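Local coordinates for protein cytochrome c, putative (Shewanella oneidensis, PDB 1SP3) that carries eight covalently bound c-type hemes and probably acts as a respiratory oxidoreductase that reduces tetrathionate, at residues N296-M299 and A300-M304. Sequence-based numbering, arbitrary orientation.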
# COMPACT_ATOMS: atom_id res chain seq x y z
N ASN A 296 3.76 10.80 10.02
CA ASN A 296 2.69 11.76 9.94
C ASN A 296 1.73 11.42 8.81
O ASN A 296 2.12 10.80 7.82
CB ASN A 296 3.24 13.20 9.81
CG ASN A 296 2.33 14.22 10.55
OD1 ASN A 296 1.20 13.86 10.97
ND2 ASN A 296 2.81 15.43 10.73
N ALA A 297 0.46 11.81 8.96
CA ALA A 297 -0.51 11.64 7.89
C ALA A 297 -1.47 12.82 7.74
O ALA A 297 -1.93 13.38 8.70
CB ALA A 297 -1.30 10.31 8.05
N TYR A 298 -1.80 13.15 6.49
CA TYR A 298 -2.86 14.07 6.17
C TYR A 298 -4.20 13.35 6.37
O TYR A 298 -4.40 12.24 5.87
CB TYR A 298 -2.72 14.56 4.71
CG TYR A 298 -3.89 15.53 4.38
CD1 TYR A 298 -3.78 16.90 4.68
CD2 TYR A 298 -5.10 15.05 3.89
CE1 TYR A 298 -4.85 17.80 4.44
CE2 TYR A 298 -6.20 15.96 3.61
CZ TYR A 298 -6.05 17.33 3.91
OH TYR A 298 -7.09 18.25 3.68
N MET A 299 -5.10 13.94 7.14
CA MET A 299 -6.39 13.30 7.32
C MET A 299 -7.52 14.18 6.80
O MET A 299 -7.32 15.41 6.61
CB MET A 299 -6.68 13.02 8.78
CG MET A 299 -5.56 12.30 9.48
SD MET A 299 -5.72 10.61 8.98
CE MET A 299 -7.24 10.12 9.65
N ALA A 300 -8.67 13.55 6.51
CA ALA A 300 -9.75 14.26 5.87
C ALA A 300 -10.14 15.44 6.71
O ALA A 300 -10.23 15.35 7.88
CB ALA A 300 -10.94 13.35 5.64
N GLY A 301 -10.31 16.58 6.06
CA GLY A 301 -10.60 17.80 6.77
C GLY A 301 -9.43 18.64 7.23
O GLY A 301 -9.70 19.74 7.66
N ASP A 302 -8.18 18.16 7.19
CA ASP A 302 -7.02 18.92 7.68
C ASP A 302 -6.86 20.13 6.76
O ASP A 302 -7.03 20.01 5.57
CB ASP A 302 -5.74 18.10 7.49
CG ASP A 302 -5.55 17.02 8.54
OD1 ASP A 302 -6.46 16.78 9.37
OD2 ASP A 302 -4.48 16.40 8.64
N LYS A 303 -6.52 21.31 7.31
CA LYS A 303 -6.17 22.40 6.41
C LYS A 303 -4.84 22.14 5.68
O LYS A 303 -3.95 21.44 6.17
CB LYS A 303 -6.11 23.74 7.18
CG LYS A 303 -7.54 24.21 7.59
CD LYS A 303 -8.04 25.43 6.82
CE LYS A 303 -7.13 26.67 7.09
NZ LYS A 303 -7.50 27.94 6.31
N MET A 304 -4.67 22.74 4.51
CA MET A 304 -3.40 22.57 3.85
C MET A 304 -3.08 23.91 3.20
O MET A 304 -3.94 24.81 3.20
CB MET A 304 -3.43 21.39 2.87
CG MET A 304 -4.70 21.15 2.11
SD MET A 304 -5.11 22.50 0.90
CE MET A 304 -4.10 22.29 -0.50
O HOH W 1 -9.49 16.92 3.29
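D302 and M299 bind each other twice across a tight reversal of the chain. In the backbone, D302 N donates to M299 O at 2.9 Å, closing the turn; in return M299 N donates a hydrogen bond to D302 OD2, also at 2.9 Å and nearly straight (173°), though from above the carboxylate plane. CG of D302 stands beside its own backbone N (chi1 -78°), which turns the carboxylate back against the M299 backbone. R50 forms a salt bridge with the same OD2, so this oxygen serves two partners. The Y298 hydroxyl secures the end of the turn, donating to D302 O at 2.6 Å, in the carbonyl plane and on a lone pair. A water donates to that hydroxyl and accepts from G301 N. D302 lies over one face of the Y298 ring, offset toward the rim, the carboxylate turned 70° from it; CE1 of Y298 and CB of D302 meet tightly at 3.2 Å, while M304 CG comes obliquely to within 4.1 Å of Y298 CE1. F345 stacks edge-to-face with Y298, and its backbone N hydrogen-bonds the same hydroxyl. M299 to D302 make a type II beta turn, with G301 at its positive-phi third position, in the loop joining antiparallel strands 295-297 and 310-315.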